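Long-range contacts in putative Lipoprotein (Shewanella oneidensis, PDB 3U24), which is of unknown function but binds zinc and belongs to a family in the metallopeptidase clan, so it may be a zinc-dependent hydrolase: residues P328-F333 / E452-F457; I339-P344 / F551-L556; L405-A410 / Y444-M449. One frame throughout, in Å; residues are numbered along the deposited sequence.

Overall arrangement
All three contacts lie on the same side of the chain's centre, and they meet around helix 435-451. Interaction 3 is buried and pairs that helix with helix 401-409 beside a zinc ion, combining a histidine-carboxylate bond with aliphatic packing. Interaction 1 lies at the surface, where the loop leaving helix 435-451 meets helix 319-337; its contact is aromatic and apolar, without a hydrogen bond between the segments. Interaction 2, mostly buried, ties the loop after helix 319-337 to helix 548-555 through polar bonds. Ile-339 touches Phe-333 and Met-449, His-552 reaches Tyr-444, and Leu-330 packs on Ile-407, so each contact shares side-chain neighbours with the other two.

Interaction 1 of 3, residues P328-F333 / E452-F457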
loop_
_atom_site.group_PDB
_atom_site.type_symbol
_atom_site.label_atom_id
_atom_site.label_comp_id
_atom_site.label_asym_id
_atom_site.label_seq_id
_atom_site.Cartn_x
_atom_site.Cartn_y
_atom_site.Cartn_z
ATOM N N PRO A 328 16.219 8.618 -18.370
ATOM C CA PRO A 328 17.175 9.703 -18.541
ATOM C C PRO A 328 16.568 10.971 -19.104
ATOM O O PRO A 328 17.127 12.033 -18.893
ATOM C CB PRO A 328 18.245 9.132 -19.506
ATOM C CG PRO A 328 18.023 7.639 -19.558
ATOM C CD PRO A 328 16.816 7.310 -18.674
ATOM N N GLU A 329 15.454 10.874 -19.817
ATOM C CA GLU A 329 14.765 12.075 -20.290
ATOM C C GLU A 329 14.129 12.858 -19.120
ATOM O O GLU A 329 14.122 14.080 -19.101
ATOM C CB GLU A 329 13.706 11.749 -21.353
ATOM C CG GLU A 329 14.282 11.385 -22.737
ATOM C CD GLU A 329 13.236 10.834 -23.738
ATOM O OE1 GLU A 329 12.079 10.482 -23.347
ATOM O OE2 GLU A 329 13.586 10.738 -24.946
ATOM N N LEU A 330 13.590 12.142 -18.156
ATOM C CA LEU A 330 13.018 12.769 -16.969
ATOM C C LEU A 330 14.136 13.392 -16.118
ATOM O O LEU A 330 13.951 14.500 -15.595
ATOM C CB LEU A 330 12.197 11.745 -16.131
ATOM C CG LEU A 330 10.954 11.126 -16.844
ATOM C CD1 LEU A 330 10.363 10.017 -16.004
ATOM C CD2 LEU A 330 9.894 12.189 -17.148
ATOM N N ILE A 331 15.274 12.679 -15.988
ATOM C CA ILE A 331 16.435 13.179 -15.266
ATOM C C ILE A 331 16.868 14.508 -15.875
ATOM O O ILE A 331 17.062 15.501 -15.154
ATOM C CB ILE A 331 17.610 12.175 -15.254
ATOM C CG1 ILE A 331 17.251 10.928 -14.410
ATOM C CG2 ILE A 331 18.932 12.825 -14.716
ATOM C CD1 ILE A 331 18.291 9.818 -14.529
ATOM N N GLU A 332 16.952 14.537 -17.204
ATOM C CA GLU A 332 17.380 15.745 -17.910
ATOM C C GLU A 332 16.381 16.856 -17.636
ATOM O O GLU A 332 16.757 17.971 -17.315
ATOM C CB GLU A 332 17.540 15.480 -19.419
ATOM C CG GLU A 332 17.808 16.715 -20.273
ATOM C CD GLU A 332 17.733 16.489 -21.804
ATOM O OE1 GLU A 332 16.984 15.594 -22.309
ATOM O OE2 GLU A 332 18.418 17.260 -22.521
ATOM N N PHE A 333 15.103 16.550 -17.737
ATOM C CA PHE A 333 14.110 17.574 -17.518
ATOM C C PHE A 333 14.178 18.134 -16.068
ATOM O O PHE A 333 14.140 19.330 -15.874
ATOM C CB PHE A 333 12.723 17.071 -17.904
ATOM C CG PHE A 333 11.651 18.060 -17.644
ATOM C CD1 PHE A 333 11.102 18.177 -16.368
ATOM C CD2 PHE A 333 11.208 18.913 -18.654
ATOM C CE1 PHE A 333 10.139 19.127 -16.097
ATOM C CE2 PHE A 333 10.218 19.860 -18.380
ATOM C CZ PHE A 333 9.686 19.963 -17.093
ATOM N N GLU A 452 5.262 22.531 -14.344
ATOM C CA GLU A 452 6.591 23.119 -14.631
ATOM C C GLU A 452 6.958 22.987 -16.101
ATOM O O GLU A 452 8.062 23.361 -16.509
ATOM C CB GLU A 452 7.705 22.459 -13.789
ATOM C CG GLU A 452 7.682 22.782 -12.317
ATOM C CD GLU A 452 7.633 24.273 -12.040
ATOM O OE1 GLU A 452 8.559 24.997 -12.499
ATOM O OE2 GLU A 452 6.666 24.722 -11.356
ATOM N N GLY A 453 6.054 22.426 -16.900
ATOM C CA GLY A 453 6.241 22.437 -18.331
ATOM C C GLY A 453 6.566 21.102 -18.957
ATOM O O GLY A 453 6.898 21.082 -20.130
ATOM N N TYR A 454 6.487 19.996 -18.211
ATOM C CA TYR A 454 6.726 18.706 -18.820
ATOM C C TYR A 454 5.665 18.406 -19.911
ATOM O O TYR A 454 4.457 18.502 -19.674
ATOM C CB TYR A 454 6.777 17.589 -17.795
ATOM C CG TYR A 454 7.166 16.291 -18.436
ATOM C CD1 TYR A 454 8.493 15.965 -18.640
ATOM C CD2 TYR A 454 6.188 15.406 -18.910
ATOM C CE1 TYR A 454 8.851 14.781 -19.263
ATOM C CE2 TYR A 454 6.531 14.227 -19.521
ATOM C CZ TYR A 454 7.844 13.923 -19.705
ATOM O OH TYR A 454 8.157 12.748 -20.334
ATOM N N GLY A 455 6.154 18.052 -21.099
ATOM C CA GLY A 455 5.338 17.870 -22.288
ATOM C C GLY A 455 4.868 19.179 -22.888
ATOM O O GLY A 455 4.009 19.196 -23.781
ATOM N N ASN A 456 5.389 20.280 -22.367
ATOM C CA ASN A 456 5.128 21.595 -22.904
ATOM C C ASN A 456 3.649 21.971 -23.026
ATOM O O ASN A 456 3.222 22.520 -24.042
ATOM C CB ASN A 456 5.840 21.749 -24.256
ATOM C CG ASN A 456 5.971 23.211 -24.672
ATOM O OD1 ASN A 456 5.638 23.576 -25.795
ATOM N ND2 ASN A 456 6.437 24.057 -23.755
ATOM N N PHE A 457 2.882 21.694 -21.972
ATOM C CA PHE A 457 1.462 22.026 -21.928
ATOM C C PHE A 457 0.638 21.465 -23.104
ATOM O O PHE A 457 -0.342 22.053 -23.509
ATOM C CB PHE A 457 1.294 23.551 -21.777
ATOM C CG PHE A 457 2.112 24.121 -20.639
ATOM C CD1 PHE A 457 1.696 23.960 -19.328
ATOM C CD2 PHE A 457 3.318 24.732 -20.880
ATOM C CE1 PHE A 457 2.454 24.435 -18.270
ATOM C CE2 PHE A 457 4.077 25.222 -19.839
ATOM C CZ PHE A 457 3.641 25.066 -18.520
#
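Phe-333 and Tyr-454 make the closest backbone approach, with 7.6 Å between Phe-333 CA and Tyr-454 CA, and their rings form a T-shaped pair. Residues 328-333 are helical, whereas 452-457 leave the end of helix 435-451 through a Schellman motif. Gly-453 takes the positive phi of that motif (109°), a conformation in which a side chain would press on the preceding carbonyl oxygen. The turn brings the peptide after Gly-453 up to the Phe-333 ring, whose CZ is 3.4 Å from Tyr-454 N. In Phe-333, CG stands anti to the backbone N (chi1 177°), which carries CG out on the loop's side. The edge of Tyr-454 meets the face of Phe-333 with the planes at 85° and the centroids 5.3 Å apart. Tyr-454 CD1 lies over the ring centre, 3.9 Å above the plane. On that same face Tyr-454 CB adds a CH-pi contact, 4.2 Å from the Phe-333 centroid. Met-449 touches both aromatic residues, while Gln-403 hydrogen-bonds Tyr-454 OH and anchors the hydroxyl end. Farther out along that ring, Leu-330 crosses Tyr-454 at about a right angle, and its CD2 methyl rests 3.5 Å from Tyr-454 CE1.

Interaction 2 of 3, residues I339-P344 / F551-L556; sequences IVTLDP and FHEKFL
His-552 with Ile-339, and Glu-553 with Thr-341, tie helix 548-555 to the loop 339-344 at two levels, one buried and one near solvent. In the tightly packed part, His-552 ND1 donates to Ile-339 O at 2.9 Å, a nearly straight bond (168°) that lies close to the ring plane but reaches the carbonyl from above its plane. Ile-339 CG2 packs 3.9 Å from the same ND1. Val-340 has CG1 between backbone N and carbonyl carbon (chi1 73°), which leaves CG2 anti to N, where it meets Glu-553 CG at 3.9 Å and Leu-556 CD1 at 4.1 Å. The solvent side is polar: Thr-341 is exposed yet still gripped by the extended Glu-553, whose OE2 accepts from Thr-341 N at 2.8 Å on the anti side and from Thr-341 OG1 at a short 2.5 Å from above the carboxylate plane. Looseness begins beyond, at the poorly ordered Asp-343 and Pro-344. An alanine in place of Glu-553 would probably leave the Thr-341 amide and hydroxyl without this shared acceptor and open a gap beside Val-340. Since His-552 NE2 also bonds the Tyr-444 hydroxyl, both ring nitrogens have partners, which probably fixes the imidazole's rotation as a buried link to helix 435-451.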
loop_
_atom_site.group_PDB
_atom_site.type_symbol
_atom_site.label_atom_id
_atom_site.label_comp_id
_atom_site.label_asym_id
_atom_site.label_seq_id
_atom_site.Cartn_x
_atom_site.Cartn_y
_atom_site.Cartn_z
ATOM N N ILE A 339 14.147 21.253 -10.514
ATOM C CA ILE A 339 13.066 20.786 -9.694
ATOM C C ILE A 339 13.587 20.174 -8.364
ATOM O O ILE A 339 13.057 20.453 -7.303
ATOM C CB ILE A 339 12.251 19.827 -10.537
ATOM C CG1 ILE A 339 11.517 20.675 -11.596
ATOM C CG2 ILE A 339 11.332 18.977 -9.662
ATOM C CD1 ILE A 339 10.625 19.882 -12.534
ATOM N N VAL A 340 14.658 19.395 -8.426
ATOM C CA VAL A 340 15.205 18.739 -7.235
ATOM C C VAL A 340 16.590 18.200 -7.593
ATOM O O VAL A 340 16.793 17.766 -8.697
ATOM C CB VAL A 340 14.263 17.591 -6.762
ATOM C CG1 VAL A 340 14.352 16.418 -7.714
ATOM C CG2 VAL A 340 14.579 17.159 -5.355
ATOM N N THR A 341 17.553 18.251 -6.689
ATOM C CA THR A 341 18.878 17.694 -6.970
ATOM C C THR A 341 18.783 16.177 -7.111
ATOM O O THR A 341 18.290 15.500 -6.219
ATOM C CB THR A 341 19.892 18.014 -5.844
ATOM O OG1 THR A 341 19.948 19.427 -5.628
ATOM C CG2 THR A 341 21.338 17.471 -6.183
ATOM N N LEU A 342 19.270 15.657 -8.217
ATOM C CA LEU A 342 19.438 14.224 -8.413
ATOM C C LEU A 342 20.927 13.857 -8.415
ATOM O O LEU A 342 21.720 14.615 -8.908
ATOM C CB LEU A 342 18.833 13.832 -9.760
ATOM C CG LEU A 342 17.355 14.126 -9.922
ATOM C CD1 LEU A 342 16.957 13.887 -11.377
ATOM C CD2 LEU A 342 16.556 13.272 -8.936
ATOM N N ASP A 343 21.303 12.698 -7.880
ATOM C CA ASP A 343 22.715 12.265 -7.869
ATOM C C ASP A 343 23.020 11.338 -9.058
ATOM O O ASP A 343 22.575 10.195 -9.050
ATOM C CB ASP A 343 23.024 11.543 -6.550
ATOM C CG ASP A 343 24.482 11.100 -6.445
ATOM O OD1 ASP A 343 25.223 11.657 -5.601
ATOM O OD2 ASP A 343 24.895 10.195 -7.210
ATOM N N PRO A 344 23.795 11.805 -10.069
ATOM C CA PRO A 344 24.048 10.961 -11.272
ATOM C C PRO A 344 24.686 9.563 -11.029
ATOM O O PRO A 344 24.558 8.679 -11.890
ATOM C CB PRO A 344 24.981 11.829 -12.138
ATOM C CG PRO A 344 24.790 13.220 -11.645
ATOM C CD PRO A 344 24.472 13.110 -10.177
ATOM N N PHE A 551 12.239 23.974 -1.501
ATOM C CA PHE A 551 11.049 23.409 -0.868
ATOM C C PHE A 551 11.065 21.881 -0.946
ATOM O O PHE A 551 10.914 21.183 0.058
ATOM C CB PHE A 551 9.768 23.976 -1.478
ATOM C CG PHE A 551 8.518 23.286 -0.985
ATOM C CD1 PHE A 551 7.976 23.616 0.231
ATOM C CD2 PHE A 551 7.902 22.314 -1.743
ATOM C CE1 PHE A 551 6.830 22.988 0.681
ATOM C CE2 PHE A 551 6.760 21.677 -1.303
ATOM C CZ PHE A 551 6.228 22.034 -0.085
ATOM N N HIS A 552 11.301 21.378 -2.145
ATOM C CA HIS A 552 11.301 19.943 -2.392
ATOM C C HIS A 552 12.314 19.237 -1.564
ATOM O O HIS A 552 12.009 18.216 -0.951
ATOM C CB HIS A 552 11.512 19.621 -3.877
ATOM C CG HIS A 552 10.300 19.904 -4.755
ATOM N ND1 HIS A 552 10.412 20.173 -6.080
ATOM C CD2 HIS A 552 8.929 19.959 -4.453
ATOM C CE1 HIS A 552 9.175 20.412 -6.598
ATOM N NE2 HIS A 552 8.266 20.268 -5.607
ATOM N N GLU A 553 13.537 19.747 -1.534
ATOM C CA GLU A 553 14.631 19.055 -0.843
ATOM C C GLU A 553 14.434 19.050 0.672
ATOM O O GLU A 553 14.730 18.067 1.361
ATOM C CB GLU A 553 15.984 19.667 -1.218
ATOM C CG GLU A 553 16.362 19.307 -2.659
ATOM C CD GLU A 553 17.559 20.053 -3.214
ATOM O OE1 GLU A 553 18.309 20.697 -2.441
ATOM O OE2 GLU A 553 17.770 19.989 -4.445
ATOM N N LYS A 554 13.898 20.131 1.192
ATOM C CA LYS A 554 13.635 20.190 2.616
ATOM C C LYS A 554 12.468 19.245 2.954
ATOM O O LYS A 554 12.539 18.496 3.952
ATOM C CB LYS A 554 13.322 21.618 3.038
ATOM C CG LYS A 554 13.028 21.782 4.522
ATOM C CD LYS A 554 14.292 21.801 5.376
ATOM C CE LYS A 554 14.014 22.376 6.768
ATOM N NZ LYS A 554 14.837 21.654 7.787
ATOM N N PHE A 555 11.418 19.264 2.120
ATOM C CA PHE A 555 10.293 18.331 2.299
ATOM C C PHE A 555 10.749 16.888 2.335
ATOM O O PHE A 555 10.302 16.131 3.194
ATOM C CB PHE A 555 9.217 18.511 1.232
ATOM C CG PHE A 555 8.012 17.646 1.447
ATOM C CD1 PHE A 555 6.999 18.058 2.265
ATOM C CD2 PHE A 555 7.915 16.414 0.855
ATOM C CE1 PHE A 555 5.891 17.280 2.480
ATOM C CE2 PHE A 555 6.795 15.621 1.032
ATOM C CZ PHE A 555 5.805 16.049 1.884
ATOM N N LEU A 556 11.642 16.508 1.430
ATOM C CA LEU A 556 12.062 15.135 1.333
ATOM C C LEU A 556 13.088 14.744 2.399
ATOM O O LEU A 556 13.426 13.572 2.500
ATOM C CB LEU A 556 12.628 14.829 -0.043
ATOM C CG LEU A 556 11.691 15.021 -1.226
ATOM C CD1 LEU A 556 12.457 15.115 -2.530
ATOM C CD2 LEU A 556 10.649 13.901 -1.249
#

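Interaction 3 of 3, residues L405-A410 / Y444-M449; sequences LNIHEA and YTERMM. With ZN (zinc ion), chain F.
His-408 and Glu-446 supply the one hydrogen bond that crosses this contact. His-408 ND1 donates to Glu-446 OE2 at 2.8 Å with an N-H...O angle of 149°. The carboxylate oxygen sits at the edge of the imidazole, near its plane, and ND1 stands almost on the extension of the glutamate's C-O bond, although ring and carboxylate are not coplanar. Glu-446 is extended beyond CG, which carries OE2 across to the histidine, where it also comes within 3.4 Å of His-408 CB.

Metal coordination uses the other ring nitrogen. In His-408, CG is anti to the backbone N (chi1 177°), which carries it off the helix on the zinc's side, and NE2 binds the zinc ion at 1.9 Å. Glu-446 is therefore a second-shell residue that would orient the ring and probably make its metal-bound nitrogen a stronger donor. A water also binds the zinc at 2.1 Å and donates to Glu-409 OE2 at 2.6 Å; His-414 and Glu-439 complete the site. A His-Glu pair on one helix, a second histidine at the start of the next helix and a glutamate on a following one recall the gluzincin metallopeptidases, consistent with the family's clan, although the spacing between the histidines is longer than in the classical HEXXH motif.

Apolar packing joins the two helices on another side. Their segment axes approach to 8.6 Å, with 124° between their directions. Ile-407 fills the interface: its CG2 lies 3.6 Å from Thr-445 OG1 and also packs against CG of Met-449, a selenomethionine here, while its CD1 meets CB of the same residue. The Thr-445 and Ile-407 side chains run alongside each other, pointing opposite ways, and the threonine hydroxyl is bonded within its own helix to Ala-442 O.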
loop_
_atom_site.group_PDB
_atom_site.type_symbol
_atom_site.label_atom_id
_atom_site.label_comp_id
_atom_site.label_asym_id
_atom_site.label_seq_id
_atom_site.Cartn_x
_atom_site.Cartn_y
_atom_site.Cartn_z
ATOM N N LEU A 405 3.394 7.471 -15.507
ATOM C CA LEU A 405 3.787 6.338 -14.650
ATOM C C LEU A 405 5.270 6.397 -14.236
ATOM O O LEU A 405 5.626 6.090 -13.091
ATOM C CB LEU A 405 3.534 4.981 -15.343
ATOM C CG LEU A 405 3.973 3.693 -14.601
ATOM C CD1 LEU A 405 3.089 3.436 -13.381
ATOM C CD2 LEU A 405 4.005 2.462 -15.515
ATOM N N ASN A 406 6.126 6.749 -15.177
ATOM C CA ASN A 406 7.554 6.822 -14.908
ATOM C C ASN A 406 7.914 8.029 -14.007
ATOM O O ASN A 406 8.858 7.948 -13.236
ATOM C CB ASN A 406 8.349 6.831 -16.228
ATOM C CG ASN A 406 8.324 5.472 -16.937
ATOM O OD1 ASN A 406 8.249 4.409 -16.287
ATOM N ND2 ASN A 406 8.381 5.504 -18.302
ATOM N N ILE A 407 7.144 9.112 -14.081
ATOM C CA ILE A 407 7.275 10.200 -13.144
ATOM C C ILE A 407 6.919 9.714 -11.741
ATOM O O ILE A 407 7.699 9.933 -10.791
ATOM C CB ILE A 407 6.418 11.404 -13.569
ATOM C CG1 ILE A 407 7.028 12.042 -14.848
ATOM C CG2 ILE A 407 6.264 12.399 -12.428
ATOM C CD1 ILE A 407 6.193 13.151 -15.478
ATOM N N HIS A 408 5.763 9.059 -11.622
ATOM C CA HIS A 408 5.227 8.592 -10.351
ATOM C C HIS A 408 6.183 7.617 -9.719
ATOM O O HIS A 408 6.479 7.699 -8.537
ATOM C CB HIS A 408 3.849 7.926 -10.549
ATOM C CG HIS A 408 3.228 7.326 -9.294
ATOM N ND1 HIS A 408 2.164 7.866 -8.690
ATOM C CD2 HIS A 408 3.564 6.190 -8.533
ATOM C CE1 HIS A 408 1.827 7.111 -7.567
ATOM N NE2 HIS A 408 2.669 6.099 -7.475
ATOM N N GLU A 409 6.646 6.661 -10.498
ATOM C CA GLU A 409 7.422 5.541 -9.951
ATOM C C GLU A 409 8.898 5.821 -9.794
ATOM O O GLU A 409 9.525 5.337 -8.876
ATOM C CB GLU A 409 7.259 4.291 -10.849
ATOM C CG GLU A 409 5.872 3.705 -10.802
ATOM C CD GLU A 409 5.543 3.143 -9.446
ATOM O OE1 GLU A 409 6.507 2.811 -8.723
ATOM O OE2 GLU A 409 4.344 3.028 -9.099
ATOM N N ALA A 410 9.454 6.648 -10.662
ATOM C CA ALA A 410 10.895 6.786 -10.749
ATOM C C ALA A 410 11.358 8.221 -10.481
ATOM O O ALA A 410 11.918 8.510 -9.427
ATOM C CB ALA A 410 11.398 6.286 -12.112
ATOM N N TYR A 444 1.715 13.923 -6.291
ATOM C CA TYR A 444 2.093 15.352 -6.371
ATOM C C TYR A 444 3.086 15.567 -7.499
ATOM O O TYR A 444 2.926 16.500 -8.317
ATOM C CB TYR A 444 2.632 15.846 -5.036
ATOM C CG TYR A 444 3.412 17.115 -5.146
ATOM C CD1 TYR A 444 2.774 18.340 -5.232
ATOM C CD2 TYR A 444 4.796 17.093 -5.248
ATOM C CE1 TYR A 444 3.518 19.508 -5.358
ATOM C CE2 TYR A 444 5.514 18.241 -5.393
ATOM C CZ TYR A 444 4.875 19.450 -5.456
ATOM O OH TYR A 444 5.629 20.608 -5.595
ATOM N N THR A 445 4.059 14.670 -7.649
ATOM C CA THR A 445 5.070 14.930 -8.688
ATOM C C THR A 445 4.514 14.949 -10.113
ATOM O O THR A 445 5.004 15.686 -10.969
ATOM C CB THR A 445 6.296 14.007 -8.618
ATOM O OG1 THR A 445 5.891 12.661 -8.858
ATOM C CG2 THR A 445 7.018 14.166 -7.296
ATOM N N GLU A 446 3.473 14.171 -10.352
ATOM C CA GLU A 446 2.838 14.170 -11.650
ATOM C C GLU A 446 2.309 15.588 -11.987
ATOM O O GLU A 446 2.581 16.146 -13.054
ATOM C CB GLU A 446 1.698 13.146 -11.687
ATOM C CG GLU A 446 2.059 11.766 -11.153
ATOM C CD GLU A 446 0.842 10.903 -10.818
ATOM O OE1 GLU A 446 -0.298 11.387 -10.977
ATOM O OE2 GLU A 446 1.023 9.739 -10.390
ATOM N N ARG A 447 1.601 16.176 -11.046
ATOM C CA ARG A 447 1.026 17.480 -11.254
ATOM C C ARG A 447 2.111 18.553 -11.374
ATOM O O ARG A 447 2.116 19.362 -12.312
ATOM C CB ARG A 447 0.028 17.754 -10.128
ATOM C CG ARG A 447 -0.415 19.185 -9.934
ATOM C CD ARG A 447 -1.359 19.688 -10.977
ATOM N NE ARG A 447 -2.635 18.972 -10.886
ATOM C CZ ARG A 447 -3.815 19.412 -11.349
ATOM N NH1 ARG A 447 -3.922 20.615 -11.955
ATOM N NH2 ARG A 447 -4.886 18.625 -11.181
HETATM N N MSE A 448 3.042 18.535 -10.430
HETATM C CA MSE A 448 4.147 19.502 -10.395
HETATM C C MSE A 448 4.949 19.440 -11.698
HETATM O O MSE A 448 5.222 20.466 -12.273
HETATM C CB MSE A 448 5.041 19.221 -9.187
HETATM C CG MSE A 448 6.200 20.164 -9.007
HETATM SE SE MSE A 448 7.732 19.492 -10.011
HETATM C CE MSE A 448 8.140 17.894 -8.919
HETATM N N MSE A 449 5.313 18.248 -12.176
HETATM C CA MSE A 449 6.067 18.164 -13.465
HETATM C C MSE A 449 5.336 18.799 -14.658
HETATM O O MSE A 449 5.957 19.498 -15.440
HETATM C CB MSE A 449 6.405 16.725 -13.836
HETATM C CG MSE A 449 7.367 16.089 -12.885
HETATM SE SE MSE A 449 9.211 16.657 -13.242
HETATM C CE MSE A 449 9.635 15.265 -14.621
HETATM ZN ZN ZN F . 2.802 4.974 -5.973
HETATM O O HOH W 1 2.851 3.057 -6.917
#